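Local coordinates for protein pterin-4-alpha-carbinolamine dehydratase MoaB2 (Mycobacterium marinum, PDB 3RFQ) that probably takes part in molybdenum cofactor biosynthesis as a molybdopterin-binding protein of the MogA/MoaB family, at residues A168-N171 / P172-H176; G134-D137 / A138-R142. One frame throughout, in Å; residues are numbered along the deposited sequence.

Interaction 1 of 2, residues A168-N171 / P172-H176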
loop_
_atom_site.group_PDB
_atom_site.type_symbol
_atom_site.label_atom_id
_atom_site.label_comp_id
_atom_site.label_asym_id
_atom_site.label_seq_id
_atom_site.Cartn_x
_atom_site.Cartn_y
_atom_site.Cartn_z
ATOM N N ALA C 168 -1.802 16.071 -3.092
ATOM C CA ALA C 168 -0.536 15.370 -3.364
ATOM C C ALA C 168 -0.781 14.123 -4.240
ATOM O O ALA C 168 -0.025 13.819 -5.182
ATOM C CB ALA C 168 0.141 14.955 -2.044
ATOM N N THR C 169 -1.847 13.406 -3.917
ATOM C CA THR C 169 -2.251 12.212 -4.653
ATOM C C THR C 169 -2.845 12.556 -6.021
ATOM O O THR C 169 -2.565 11.869 -7.009
ATOM C CB THR C 169 -3.249 11.364 -3.782
ATOM O OG1 THR C 169 -2.525 10.812 -2.672
ATOM C CG2 THR C 169 -3.878 10.247 -4.571
ATOM N N LEU C 170 -3.641 13.630 -6.079
ATOM C CA LEU C 170 -4.292 14.043 -7.317
ATOM C C LEU C 170 -3.295 14.556 -8.396
ATOM O O LEU C 170 -3.499 14.301 -9.592
ATOM C CB LEU C 170 -5.352 15.119 -7.041
ATOM C CG LEU C 170 -6.203 15.473 -8.272
ATOM C CD1 LEU C 170 -6.956 14.230 -8.804
ATOM C CD2 LEU C 170 -7.172 16.570 -7.938
ATOM N N ASN C 171 -2.228 15.250 -7.964
ATOM C CA ASN C 171 -1.277 15.878 -8.877
ATOM C C ASN C 171 -0.929 14.996 -10.096
ATOM O O ASN C 171 -1.192 15.395 -11.213
ATOM C CB ASN C 171 0.022 16.294 -8.158
ATOM C CG ASN C 171 -0.160 17.504 -7.281
ATOM O OD1 ASN C 171 -1.090 18.320 -7.476
ATOM N ND2 ASN C 171 0.727 17.634 -6.296
ATOM N N PRO C 172 -0.393 13.775 -9.877
ATOM C CA PRO C 172 0.000 13.044 -11.108
ATOM C C PRO C 172 -1.206 12.472 -11.882
ATOM O O PRO C 172 -1.040 11.974 -12.994
ATOM C CB PRO C 172 0.873 11.905 -10.572
ATOM C CG PRO C 172 0.280 11.638 -9.167
ATOM C CD PRO C 172 -0.047 13.031 -8.651
ATOM N N LEU C 173 -2.398 12.518 -11.307
ATOM C CA LEU C 173 -3.539 11.861 -11.962
ATOM C C LEU C 173 -4.296 12.832 -12.891
ATOM O O LEU C 173 -4.625 12.486 -14.024
ATOM C CB LEU C 173 -4.479 11.234 -10.911
ATOM C CG LEU C 173 -3.772 10.389 -9.826
ATOM C CD1 LEU C 173 -4.768 9.808 -8.877
ATOM C CD2 LEU C 173 -2.878 9.268 -10.398
ATOM N N ALA C 174 -4.571 14.026 -12.373
ATOM C CA ALA C 174 -5.366 15.045 -13.041
ATOM C C ALA C 174 -4.780 15.390 -14.386
ATOM O O ALA C 174 -5.476 15.344 -15.420
ATOM C CB ALA C 174 -5.440 16.316 -12.169
ATOM N N ALA C 175 -3.485 15.689 -14.369
ATOM C CA ALA C 175 -2.789 16.134 -15.569
ATOM C C ALA C 175 -2.883 15.090 -16.648
ATOM O O ALA C 175 -3.074 15.435 -17.816
ATOM C CB ALA C 175 -1.306 16.494 -15.260
ATOM N N HIS C 176 -2.815 13.811 -16.263
ATOM C CA HIS C 176 -2.940 12.719 -17.246
ATOM C C HIS C 176 -4.350 12.639 -17.836
ATOM O O HIS C 176 -4.511 12.434 -19.046
ATOM C CB HIS C 176 -2.523 11.375 -16.644
ATOM C CG HIS C 176 -2.923 10.196 -17.472
ATOM N ND1 HIS C 176 -2.107 9.651 -18.437
ATOM C CD2 HIS C 176 -4.064 9.466 -17.490
ATOM C CE1 HIS C 176 -2.724 8.632 -19.012
ATOM N NE2 HIS C 176 -3.914 8.498 -18.453
#
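L173 leans back along helix 160-180 onto the carbonyl of T169, the oxygen its own N-H would serve in a regular helix. From L173 the CB stands 3.5 Å from O of L170. CG, held anti to the carbonyl carbon (chi1 -48°), lies 3.4 Å from O of T169, and CD1 is nearly as close to that same oxygen before it runs on beside the methyl CG2 of T169. The proline ring comes at this oxygen too, with CD of P172 3.2 Å from O of T169. Without an N-H, P172 gives no bond to O of A168, and the N-H of L173 turns to O of L170. That oxygen receives two backbone donors: N of A174 is 3.0 Å from O of L170, almost straight (170°), and N of L173 is 2.7 Å from O of L170, above the carbonyl plane and more bent. Next to them CG of L170 rests 4.1 Å from CB of A174, on the side where V154 and L152 of strand 151-156 close in. L170 and L173 both meet I122 of helix 120-132, and L173 also packs on L131 of the second subunit. With the N-H of L173 diverted and the proline ring set against it, the carbonyl of T169 meets C-H groups of P172 and L173 instead of that amide, while O of L170 takes two N-H groups, the geometry of a helix that continues through a kink.

Interaction 2 of 2, residues G134-D137 / A138-R142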
loop_
_atom_site.group_PDB
_atom_site.type_symbol
_atom_site.label_atom_id
_atom_site.label_comp_id
_atom_site.label_asym_id
_atom_site.label_seq_id
_atom_site.Cartn_x
_atom_site.Cartn_y
_atom_site.Cartn_z
ATOM N N GLY C 134 -3.019 8.410 8.430
ATOM C CA GLY C 134 -3.888 8.632 9.607
ATOM C C GLY C 134 -4.895 9.778 9.472
ATOM O O GLY C 134 -5.320 10.366 10.464
ATOM N N ILE C 135 -5.253 10.114 8.240
ATOM C CA ILE C 135 -6.215 11.157 7.957
ATOM C C ILE C 135 -7.552 10.449 7.726
ATOM O O ILE C 135 -7.816 9.932 6.641
ATOM C CB ILE C 135 -5.766 11.970 6.702
ATOM C CG1 ILE C 135 -4.321 12.467 6.898
ATOM C CG2 ILE C 135 -6.735 13.149 6.432
ATOM C CD1 ILE C 135 -3.653 12.917 5.599
ATOM N N ILE C 136 -8.353 10.352 8.783
ATOM C CA ILE C 136 -9.496 9.444 8.765
ATOM C C ILE C 136 -10.628 9.979 7.892
ATOM O O ILE C 136 -11.266 9.192 7.224
ATOM C CB ILE C 136 -10.007 9.047 10.166
ATOM C CG1 ILE C 136 -8.858 8.630 11.085
ATOM C CG2 ILE C 136 -10.965 7.813 10.100
ATOM C CD1 ILE C 136 -8.005 7.422 10.566
ATOM N N ASP C 137 -10.857 11.296 7.876
ATOM C CA ASP C 137 -11.880 11.859 6.983
ATOM C C ASP C 137 -11.516 11.634 5.503
ATOM O O ASP C 137 -12.395 11.391 4.684
ATOM C CB ASP C 137 -12.264 13.324 7.324
ATOM C CG ASP C 137 -11.145 14.325 7.047
ATOM O OD1 ASP C 137 -9.960 13.960 7.148
ATOM O OD2 ASP C 137 -11.448 15.506 6.761
ATOM N N ALA C 138 -10.228 11.660 5.183
ATOM C CA ALA C 138 -9.765 11.286 3.842
ATOM C C ALA C 138 -9.868 9.781 3.606
ATOM O O ALA C 138 -10.416 9.347 2.596
ATOM C CB ALA C 138 -8.316 11.790 3.571
ATOM N N GLY C 139 -9.363 8.956 4.522
ATOM C CA GLY C 139 -9.493 7.491 4.347
ATOM C C GLY C 139 -10.914 6.966 4.170
ATOM O O GLY C 139 -11.136 5.936 3.502
ATOM N N LEU C 140 -11.887 7.651 4.780
ATOM C CA LEU C 140 -13.281 7.213 4.679
ATOM C C LEU C 140 -14.150 8.074 3.743
ATOM O O LEU C 140 -15.353 7.848 3.662
ATOM C CB LEU C 140 -13.926 7.151 6.082
ATOM C CG LEU C 140 -13.264 6.147 7.018
ATOM C CD1 LEU C 140 -13.844 6.151 8.438
ATOM C CD2 LEU C 140 -13.394 4.783 6.422
ATOM N N SER C 141 -13.546 9.072 3.087
ATOM C CA SER C 141 -14.294 10.006 2.265
ATOM C C SER C 141 -15.180 9.277 1.242
ATOM O O SER C 141 -14.698 8.404 0.491
ATOM C CB SER C 141 -13.328 10.954 1.532
ATOM O OG SER C 141 -14.050 11.816 0.637
ATOM N N ARG C 142 -16.460 9.628 1.198
ATOM C CA ARG C 142 -17.346 9.117 0.135
ATOM C C ARG C 142 -17.259 9.986 -1.139
ATOM O O ARG C 142 -18.075 9.849 -2.079
ATOM C CB ARG C 142 -18.798 9.053 0.620
ATOM C CG ARG C 142 -19.075 8.348 1.966
ATOM C CD ARG C 142 -20.580 8.122 2.159
ATOM N NE ARG C 142 -21.265 9.391 2.227
ATOM C CZ ARG C 142 -22.114 9.881 1.315
ATOM N NH1 ARG C 142 -22.470 9.191 0.251
ATOM N NH2 ARG C 142 -22.640 11.083 1.509
#
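The carboxylate of D137 is the flat group that meets the next residue: N of A138 lies well off its plane, toward one face, 3.0 Å from OD1 of D137. The first torsion (chi1 69°) sets CG between the backbone N and the carbonyl carbon, folding the acid over its own peptide; its other oxygen, OD2, takes a hydrogen bond from the backbone N of S159. The peptide carbonyls matter as well. At I135, the N-cap residue of helix 136-139, O accepts from N of G139 at 2.8 Å, in the carbonyl plane and nearly straight at 171°. One step on, O of I136 takes N of L140 at 3.0 Å, now tilted from the plane and bent to 144°. Two apolar pairs accompany these bonds. CG2 of I135, anti to the backbone N, reaches CB of A138 at 3.5 Å, whereas CG2 of I136 meets CD1 of L140 at 3.7 Å, those two side chains lying alongside and pointing the same way. N of S141 bonds to O of A138 and rounds off the turn. Ahead of the N-cap residue, G134, with positive phi, ends helix 120-132 in a Schellman motif, so this single turn follows directly on that helix. I135 lies against Y161 and D165 of helix 160-180, while D137 and A138 share A162 there. I136 and L140 pack on H176 of the fourth subunit, and R142, salt-bridged to E109 of helix 107-114, leads the chain toward strand 145-148.

Overall arrangement
Interaction 2 comes first along the chain, at the single turn 136-139 that follows helix 120-132; strands 145-148 and 151-156 intervene before helix 160-180 brings in interaction 1. Their centres are 18 Å apart and their nearest atoms about 9 Å, without touching. Helix 160-180 joins them, since interaction 2 rests on its early residues and interaction 1 is its proline kink. The sodium ion bound at S129 and D165 lies near both, about 5 Å from the T169 side chain and about 7 Å from that of I135. Both also reach other subunits: H176 and I136 meet across an interface of the six-chain assembly, tying the two regions together between copies.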